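Local coordinates for protein alpha-14 giardin (Giardia lamblia, PDB 3CHJ) that binds calcium and phospholipid as an annexin and may act as a calcium-regulated structural element linking the lipid bilayer to the underlying axoneme, at residues S73-L86 with L265-K277. Numbering follows the deposited sequence.
Sequences SLVLMLYKPRAQLL and LNRITAMHFRECK
R82 reaches across to helix 262-272, where its NH1 donates to the backbone O of M271 at 2.7 Å. The bond is nearly straight (164°), in the guanidinium plane and on a lone pair of the carbonyl; NH2 adds a weak second bond to the same oxygen. CG anti to the backbone N (chi1 167°) and a chain extended as far as NE give the arginine its span. E275 OE1 sits over one guanidinium face, 3.9 Å from R82 NH1, a long ion pair with no N-H aimed at it. A water bridges L78 O and R274 NH2. At the other end, the N266 amide lies against L74, N266 OD1 3.6 Å from L74 CB, and is held by hydrogen bonds from ND2 to D70 O and between OD1 and Y303 OH. In this all-helical annexin fold, residues 73-78 run at 25° to residues 265-272, and after the turn residues 82-86 head back, nearly antiparallel, so the fourth-repeat helix packs against both. A270 CB faces the corner where they meet, 3.6 Å from M77 CB and 3.9 Å from L85 CD2. M77 CE rests against N266 CB, L86 CD2 presses on M271 SD (3.5 Å), and L78 CD2 meets F273 CE2 obliquely.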
ATOM      1  N   SER A  73      -2.829  -5.430 -15.653  1.00 14.54           N
ATOM      2  CA  SER A  73      -2.884  -5.763 -14.228  1.00 14.84           C
ATOM      3  C   SER A  73      -3.272  -4.536 -13.418  1.00 13.47           C
ATOM      4  O   SER A  73      -4.133  -4.602 -12.527  1.00 14.02           O
ATOM      5  CB  SER A  73      -1.547  -6.302 -13.784  1.00 15.50           C
ATOM      6  OG  SER A  73      -1.358  -7.579 -14.395  1.00 20.60           O
ATOM      7  N   LEU A  74      -2.669  -3.410 -13.760  1.00 12.24           N
ATOM      8  CA  LEU A  74      -2.989  -2.157 -13.098  1.00 11.86           C
ATOM      9  C   LEU A  74      -4.458  -1.794 -13.246  1.00 12.23           C
ATOM     10  O   LEU A  74      -5.139  -1.545 -12.244  1.00 12.15           O
ATOM     11  CB  LEU A  74      -2.101  -1.031 -13.661  1.00 12.01           C
ATOM     12  CG  LEU A  74      -2.391   0.388 -13.159  1.00 11.41           C
ATOM     13  CD1 LEU A  74      -2.087   0.465 -11.630  1.00 11.66           C
ATOM     14  CD2 LEU A  74      -1.533   1.350 -13.941  1.00 13.20           C
ATOM     15  N   VAL A  75      -4.953  -1.779 -14.489  1.00 12.15           N
ATOM     16  CA  VAL A  75      -6.358  -1.421 -14.736  1.00 12.65           C
ATOM     17  C   VAL A  75      -7.315  -2.331 -13.961  1.00 12.44           C
ATOM     18  O   VAL A  75      -8.274  -1.861 -13.345  1.00 12.89           O
ATOM     19  CB  VAL A  75      -6.672  -1.431 -16.263  1.00 13.84           C
ATOM     20  CG1 VAL A  75      -8.157  -1.310 -16.531  1.00 14.84           C
ATOM     21  CG2 VAL A  75      -5.918  -0.294 -16.946  1.00 15.90           C
ATOM     22  N   LEU A  76      -7.067  -3.640 -13.980  1.00 12.76           N
ATOM     23  CA  LEU A  76      -7.952  -4.567 -13.245  1.00 13.12           C
ATOM     24  C   LEU A  76      -7.968  -4.265 -11.748  1.00 13.52           C
ATOM     25  O   LEU A  76      -9.026  -4.358 -11.116  1.00 14.82           O
ATOM     26  CB  LEU A  76      -7.566  -6.018 -13.512  1.00 13.97           C
ATOM     27  CG  LEU A  76      -7.843  -6.442 -14.958  1.00 14.29           C
ATOM     28  CD1 LEU A  76      -7.254  -7.826 -15.233  1.00 15.30           C
ATOM     29  CD2 LEU A  76      -9.324  -6.402 -15.316  1.00 16.87           C
ATOM     30  N   MET A  77      -6.825  -3.853 -11.203  1.00 12.74           N
ATOM     31  CA  MET A  77      -6.747  -3.517  -9.772  1.00 13.59           C
ATOM     32  C   MET A  77      -7.577  -2.275  -9.476  1.00 13.25           C
ATOM     33  O   MET A  77      -8.118  -2.122  -8.367  1.00 13.93           O
ATOM     34  CB  MET A  77      -5.305  -3.262  -9.348  1.00 13.77           C
ATOM     35  CG  MET A  77      -4.402  -4.487  -9.281  1.00 16.13           C
ATOM     36  SD  MET A  77      -2.857  -3.982  -8.453  1.00 16.52           S
ATOM     37  CE  MET A  77      -1.774  -5.385  -8.822  1.00 18.45           C
ATOM     38  N   LEU A  78      -7.664  -1.385 -10.454  1.00 12.66           N
ATOM     39  CA  LEU A  78      -8.325  -0.095 -10.234  1.00 13.42           C
ATOM     40  C   LEU A  78      -9.824  -0.225 -10.213  1.00 14.98           C
ATOM     41  O   LEU A  78     -10.501   0.614  -9.597  1.00 15.94           O
ATOM     42  CB  LEU A  78      -7.922   0.916 -11.311  1.00 13.72           C
ATOM     43  CG  LEU A  78      -6.446   1.299 -11.365  1.00 12.20           C
ATOM     44  CD1 LEU A  78      -6.192   2.136 -12.617  1.00 14.16           C
ATOM     45  CD2 LEU A  78      -6.019   2.052 -10.087  1.00 14.86           C
ATOM     46  N   TYR A  79     -10.365  -1.249 -10.867  1.00 14.93           N
ATOM     47  CA  TYR A  79     -11.825  -1.312 -11.025  1.00 16.19           C
ATOM     48  C   TYR A  79     -12.475  -2.185  -9.936  1.00 17.78           C
ATOM     49  O   TYR A  79     -13.590  -2.674 -10.094  1.00 19.48           O
ATOM     50  CB  TYR A  79     -12.212  -1.766 -12.448  1.00 16.10           C
ATOM     51  CG  TYR A  79     -11.821  -0.835 -13.598  1.00 15.26           C
ATOM     52  CD1 TYR A  79     -11.355   0.465 -13.382  1.00 16.37           C
ATOM     53  CD2 TYR A  79     -11.980  -1.250 -14.913  1.00 17.74           C
ATOM     54  CE1 TYR A  79     -11.018   1.304 -14.446  1.00 15.40           C
ATOM     55  CE2 TYR A  79     -11.640  -0.435 -15.981  1.00 15.80           C
ATOM     56  CZ  TYR A  79     -11.179   0.852 -15.753  1.00 15.81           C
ATOM     57  OH  TYR A  79     -10.840   1.657 -16.833  1.00 16.60           O
ATOM     58  N   LYS A  80     -11.751  -2.379  -8.838  1.00 18.89           N
ATOM     59  CA  LYS A  80     -12.178  -3.261  -7.751  1.00 19.66           C
ATOM     60  C   LYS A  80     -12.460  -2.434  -6.515  1.00 19.03           C
ATOM     61  O   LYS A  80     -11.770  -1.457  -6.265  1.00 18.60           O
ATOM     62  CB  LYS A  80     -11.043  -4.236  -7.385  1.00 20.68           C
ATOM     63  CG  LYS A  80     -10.950  -5.414  -8.285  1.00 23.57           C
ATOM     64  CD  LYS A  80      -9.699  -6.192  -8.053  1.00 29.42           C
ATOM     65  CE  LYS A  80      -9.498  -7.124  -9.226  1.00 31.35           C
ATOM     66  NZ  LYS A  80     -10.670  -8.016  -9.447  1.00 36.92           N
ATOM     67  N   PRO A  81     -13.435  -2.863  -5.696  1.00 19.38           N
ATOM     68  CA  PRO A  81     -13.482  -2.263  -4.370  1.00 18.97           C
ATOM     69  C   PRO A  81     -12.179  -2.546  -3.591  1.00 18.38           C
ATOM     70  O   PRO A  81     -11.594  -3.613  -3.741  1.00 17.95           O
ATOM     71  CB  PRO A  81     -14.653  -2.994  -3.702  1.00 19.40           C
ATOM     72  CG  PRO A  81     -15.461  -3.533  -4.833  1.00 20.08           C
ATOM     73  CD  PRO A  81     -14.482  -3.882  -5.892  1.00 19.85           C
ATOM     74  N   ARG A  82     -11.776  -1.594  -2.759  1.00 18.74           N
ATOM     75  CA  ARG A  82     -10.534  -1.662  -1.972  1.00 19.02           C
ATOM     76  C   ARG A  82     -10.362  -2.972  -1.197  1.00 17.96           C
ATOM     77  O   ARG A  82      -9.326  -3.649  -1.283  1.00 15.15           O
ATOM     78  CB  ARG A  82     -10.513  -0.478  -1.005  1.00 20.45           C
ATOM     79  CG  ARG A  82      -9.469  -0.537   0.088  1.00 24.14           C
ATOM     80  CD  ARG A  82      -9.588   0.679   1.000  1.00 27.79           C
ATOM     81  NE  ARG A  82      -8.293   1.030   1.584  1.00 28.65           N
ATOM     82  CZ  ARG A  82      -7.239   1.394   0.858  1.00 29.45           C
ATOM     83  NH1 ARG A  82      -7.333   1.449  -0.465  1.00 30.14           N
ATOM     84  NH2 ARG A  82      -6.092   1.694   1.443  1.00 30.35           N
ATOM     85  N   ALA A  83     -11.382  -3.325  -0.420  1.00 17.15           N
ATOM     86  CA  ALA A  83     -11.301  -4.506   0.431  1.00 16.70           C
ATOM     87  C   ALA A  83     -11.067  -5.762  -0.401  1.00 15.50           C
ATOM     88  O   ALA A  83     -10.299  -6.640  -0.007  1.00 15.39           O
ATOM     89  CB  ALA A  83     -12.559  -4.635   1.280  1.00 16.39           C
ATOM     90  N   GLN A  84     -11.737  -5.850  -1.546  1.00 15.58           N
ATOM     91  CA  GLN A  84     -11.569  -6.974  -2.458  1.00 15.60           C
ATOM     92  C   GLN A  84     -10.128  -7.042  -2.989  1.00 13.40           C
ATOM     93  O   GLN A  84      -9.492  -8.095  -2.969  1.00 14.46           O
ATOM     94  CB  GLN A  84     -12.546  -6.836  -3.632  1.00 15.89           C
ATOM     95  CG  GLN A  84     -12.558  -8.043  -4.533  1.00 22.18           C
ATOM     96  CD  GLN A  84     -13.335  -9.202  -3.930  1.00 29.46           C
ATOM     97  OE1 GLN A  84     -14.329  -9.004  -3.223  1.00 33.31           O
ATOM     98  NE2 GLN A  84     -12.889 -10.420  -4.212  1.00 33.16           N
ATOM     99  N   LEU A  85      -9.628  -5.893  -3.437  1.00 13.49           N
ATOM    100  CA  LEU A  85      -8.273  -5.790  -3.908  1.00 12.23           C
ATOM    101  C   LEU A  85      -7.292  -6.273  -2.824  1.00 11.77           C
ATOM    102  O   LEU A  85      -6.409  -7.091  -3.126  1.00 10.76           O
ATOM    103  CB  LEU A  85      -7.966  -4.351  -4.337  1.00 12.16           C
ATOM    104  CG  LEU A  85      -6.501  -4.106  -4.673  1.00 14.03           C
ATOM    105  CD1 LEU A  85      -6.119  -4.898  -5.910  1.00 13.85           C
ATOM    106  CD2 LEU A  85      -6.259  -2.614  -4.845  1.00 14.86           C
ATOM    107  N   LEU A  86      -7.449  -5.794  -1.583  1.00 11.57           N
ATOM    108  CA  LEU A  86      -6.523  -6.197  -0.512  1.00 12.27           C
ATOM    109  C   LEU A  86      -6.517  -7.710  -0.296  1.00 11.65           C
ATOM    110  O   LEU A  86      -5.450  -8.322  -0.145  1.00 12.28           O
ATOM    111  CB  LEU A  86      -6.853  -5.473   0.800  1.00 13.00           C
ATOM    112  CG  LEU A  86      -6.830  -3.939   0.736  1.00 14.76           C
ATOM    113  CD1 LEU A  86      -7.318  -3.307   2.033  1.00 17.74           C
ATOM    114  CD2 LEU A  86      -5.452  -3.415   0.389  1.00 15.59           C
ATOM    115  N   LEU A 265       4.711  -1.414  -8.038  1.00 14.76           N
ATOM    116  CA  LEU A 265       4.174  -0.122  -8.458  1.00 13.66           C
ATOM    117  C   LEU A 265       2.663  -0.195  -8.578  1.00 12.68           C
ATOM    118  O   LEU A 265       1.959   0.740  -8.158  1.00 12.82           O
ATOM    119  CB  LEU A 265       4.793   0.345  -9.788  1.00 14.01           C
ATOM    120  CG  LEU A 265       6.292   0.687  -9.733  1.00 14.81           C
ATOM    121  CD1 LEU A 265       6.889   0.718 -11.148  1.00 16.18           C
ATOM    122  CD2 LEU A 265       6.527   2.008  -9.047  1.00 15.53           C
ATOM    123  N   ASN A 266       2.161  -1.273  -9.181  1.00 11.99           N
ATOM    124  CA  ASN A 266       0.714  -1.407  -9.392  1.00 11.85           C
ATOM    125  C   ASN A 266      -0.037  -1.443  -8.069  1.00 11.64           C
ATOM    126  O   ASN A 266      -1.021  -0.713  -7.889  1.00 12.31           O
ATOM    127  CB  ASN A 266       0.386  -2.665 -10.209  1.00 11.23           C
ATOM    128  CG  ASN A 266       0.746  -2.515 -11.663  1.00 12.66           C
ATOM    129  OD1 ASN A 266       1.101  -1.415 -12.117  1.00 13.87           O
ATOM    130  ND2 ASN A 266       0.609  -3.604 -12.421  1.00 13.25           N
ATOM    131  N   ARG A 267       0.400  -2.304  -7.150  1.00 11.51           N
ATOM    132  CA  ARG A 267      -0.374  -2.452  -5.916  1.00 10.75           C
ATOM    133  C   ARG A 267      -0.300  -1.189  -5.053  1.00 11.09           C
ATOM    134  O   ARG A 267      -1.303  -0.785  -4.448  1.00 10.74           O
ATOM    135  CB  ARG A 267       0.028  -3.710  -5.131  1.00 10.74           C
ATOM    136  CG  ARG A 267       1.427  -3.674  -4.584  1.00 11.62           C
ATOM    137  CD  ARG A 267       1.635  -4.885  -3.696  1.00 13.05           C
ATOM    138  NE  ARG A 267       3.035  -5.027  -3.313  1.00 12.89           N
ATOM    139  CZ  ARG A 267       3.880  -5.887  -3.866  1.00 13.85           C
ATOM    140  NH1 ARG A 267       3.479  -6.707  -4.846  1.00 14.69           N
ATOM    141  NH2 ARG A 267       5.138  -5.920  -3.433  1.00 16.17           N
ATOM    142  N   ILE A 268       0.875  -0.546  -4.985  1.00 10.59           N
ATOM    143  CA  ILE A 268       0.981   0.665  -4.185  1.00 10.56           C
ATOM    144  C   ILE A 268       0.094   1.756  -4.792  1.00 10.23           C
ATOM    145  O   ILE A 268      -0.642   2.421  -4.078  1.00 10.87           O
ATOM    146  CB  ILE A 268       2.446   1.175  -4.078  1.00 11.31           C
ATOM    147  CG1 ILE A 268       3.364   0.099  -3.453  1.00 12.76           C
ATOM    148  CG2 ILE A 268       2.494   2.522  -3.374  1.00 10.61           C
ATOM    149  CD1 ILE A 268       3.160  -0.117  -1.980  1.00 18.09           C
ATOM    150  N   THR A 269       0.120   1.880  -6.122  1.00  9.38           N
ATOM    151  CA  THR A 269      -0.683   2.883  -6.804  1.00  9.71           C
ATOM    152  C   THR A 269      -2.187   2.576  -6.628  1.00  9.97           C
ATOM    153  O   THR A 269      -2.954   3.435  -6.194  1.00 10.53           O
ATOM    154  CB  THR A 269      -0.271   2.982  -8.290  1.00 10.17           C
ATOM    155  OG1 THR A 269       1.129   3.300  -8.347  1.00 10.89           O
ATOM    156  CG2 THR A 269      -1.116   4.042  -9.014  1.00 11.88           C
ATOM    157  N   ALA A 270      -2.618   1.355  -6.931  1.00 10.44           N
ATOM    158  CA  ALA A 270      -4.044   1.005  -6.806  1.00 10.62           C
ATOM    159  C   ALA A 270      -4.569   1.128  -5.363  1.00 10.98           C
ATOM    160  O   ALA A 270      -5.691   1.614  -5.157  1.00 10.80           O
ATOM    161  CB  ALA A 270      -4.272  -0.410  -7.349  1.00 10.60           C
ATOM    162  N   MET A 271      -3.740   0.744  -4.388  1.00 11.13           N
ATOM    163  CA  MET A 271      -4.168   0.823  -2.976  1.00 12.09           C
ATOM    164  C   MET A 271      -4.310   2.251  -2.497  1.00 11.82           C
ATOM    165  O   MET A 271      -5.154   2.533  -1.632  1.00 12.07           O
ATOM    166  CB  MET A 271      -3.220   0.068  -2.036  1.00 11.52           C
ATOM    167  CG  MET A 271      -3.283  -1.425  -2.199  1.00 13.56           C
ATOM    168  SD  MET A 271      -2.375  -2.264  -0.888  1.00 14.71           S
ATOM    169  CE  MET A 271      -0.683  -2.004  -1.375  1.00 16.38           C
ATOM    170  N   HIS A 272      -3.487   3.162  -3.025  1.00 10.37           N
ATOM    171  CA  HIS A 272      -3.276   4.435  -2.330  1.00 11.45           C
ATOM    172  C   HIS A 272      -3.497   5.699  -3.122  1.00 11.13           C
ATOM    173  O   HIS A 272      -3.504   6.773  -2.547  1.00 10.96           O
ATOM    174  CB  HIS A 272      -1.882   4.438  -1.698  1.00 11.13           C
ATOM    175  CG  HIS A 272      -1.731   3.405  -0.635  1.00 12.78           C
ATOM    176  ND1 HIS A 272      -0.730   2.455  -0.639  1.00 16.96           N
ATOM    177  CD2 HIS A 272      -2.501   3.141   0.443  1.00 12.95           C
ATOM    178  CE1 HIS A 272      -0.875   1.672   0.418  1.00 12.88           C
ATOM    179  NE2 HIS A 272      -1.942   2.060   1.083  1.00 17.47           N
ATOM    180  N   PHE A 273      -3.681   5.599  -4.440  1.00 11.14           N
ATOM    181  CA  PHE A 273      -3.745   6.834  -5.236  1.00 11.84           C
ATOM    182  C   PHE A 273      -4.913   7.748  -4.852  1.00 12.88           C
ATOM    183  O   PHE A 273      -4.793   8.972  -4.910  1.00 14.32           O
ATOM    184  CB  PHE A 273      -3.734   6.531  -6.743  1.00 11.54           C
ATOM    185  CG  PHE A 273      -5.092   6.245  -7.323  1.00 12.45           C
ATOM    186  CD1 PHE A 273      -5.834   7.261  -7.921  1.00 13.33           C
ATOM    187  CD2 PHE A 273      -5.613   4.953  -7.314  1.00 12.02           C
ATOM    188  CE1 PHE A 273      -7.087   7.007  -8.478  1.00 13.56           C
ATOM    189  CE2 PHE A 273      -6.881   4.694  -7.872  1.00 12.77           C
ATOM    190  CZ  PHE A 273      -7.604   5.742  -8.466  1.00 12.76           C
ATOM    191  N   ARG A 274      -6.031   7.154  -4.446  1.00 14.18           N
ATOM    192  CA  ARG A 274      -7.244   7.952  -4.244  1.00 15.70           C
ATOM    193  C   ARG A 274      -7.163   8.750  -2.931  1.00 16.96           C
ATOM    194  O   ARG A 274      -7.605   9.899  -2.854  1.00 18.43           O
ATOM    195  CB  ARG A 274      -8.458   7.028  -4.267  1.00 15.87           C
ATOM    196  CG  ARG A 274      -9.712   7.688  -4.790  1.00 20.95           C
ATOM    197  CD  ARG A 274     -10.832   6.668  -4.892  1.00 22.95           C
ATOM    198  NE  ARG A 274     -10.733   5.703  -6.003  1.00 23.77           N
ATOM    199  CZ  ARG A 274     -11.291   5.895  -7.206  1.00 26.02           C
ATOM    200  NH1 ARG A 274     -11.936   7.035  -7.488  1.00 23.34           N
ATOM    201  NH2 ARG A 274     -11.208   4.957  -8.145  1.00 27.80           N
ATOM    202  N   GLU A 275      -6.546   8.155  -1.922  1.00 16.51           N
ATOM    203  CA  GLU A 275      -6.474   8.776  -0.599  1.00 17.81           C
ATOM    204  C   GLU A 275      -5.206   9.632  -0.421  1.00 17.53           C
ATOM    205  O   GLU A 275      -5.238  10.705   0.213  1.00 19.43           O
ATOM    206  CB  GLU A 275      -6.540   7.686   0.482  1.00 18.34           C
ATOM    207  CG  GLU A 275      -7.780   6.776   0.422  1.00 23.25           C
ATOM    208  CD  GLU A 275      -7.748   5.627  -0.624  1.00 25.68           C
ATOM    209  OE1 GLU A 275      -8.851   5.042  -0.801  1.00 28.17           O
ATOM    210  OE2 GLU A 275      -6.688   5.287  -1.246  1.00 20.38           O
ATOM    211  N   CYS A 276      -4.098   9.181  -0.996  1.00 16.51           N
ATOM    212  CA  CYS A 276      -2.792   9.759  -0.689  1.00 16.12           C
ATOM    213  C   CYS A 276      -2.366  10.828  -1.700  1.00 16.48           C
ATOM    214  O   CYS A 276      -1.314  10.714  -2.352  1.00 15.91           O
ATOM    215  CB  CYS A 276      -1.732   8.655  -0.593  1.00 15.48           C
ATOM    216  SG  CYS A 276      -1.951   7.527   0.832  1.00 17.08           S
ATOM    217  N   LYS A 277      -3.158  11.886  -1.774  1.00 16.51           N
ATOM    218  CA  LYS A 277      -2.965  12.931  -2.771  1.00 17.41           C
ATOM    219  C   LYS A 277      -1.642  13.673  -2.647  1.00 17.12           C
ATOM    220  O   LYS A 277      -1.094  14.134  -3.656  1.00 17.57           O
ATOM    221  CB  LYS A 277      -4.137  13.910  -2.746  1.00 18.61           C
ATOM    222  CG  LYS A 277      -5.450  13.232  -3.113  1.00 22.47           C
ATOM    223  CD  LYS A 277      -6.589  14.232  -3.229  1.00 28.54           C
ATOM    224  CE  LYS A 277      -7.916  13.495  -3.439  1.00 31.56           C
ATOM    225  NZ  LYS A 277      -8.968  14.386  -4.008  1.00 34.43           N
TER
HETATM  226  O   HOH W   1      -9.930   2.544  -7.754  1.00 33.13           O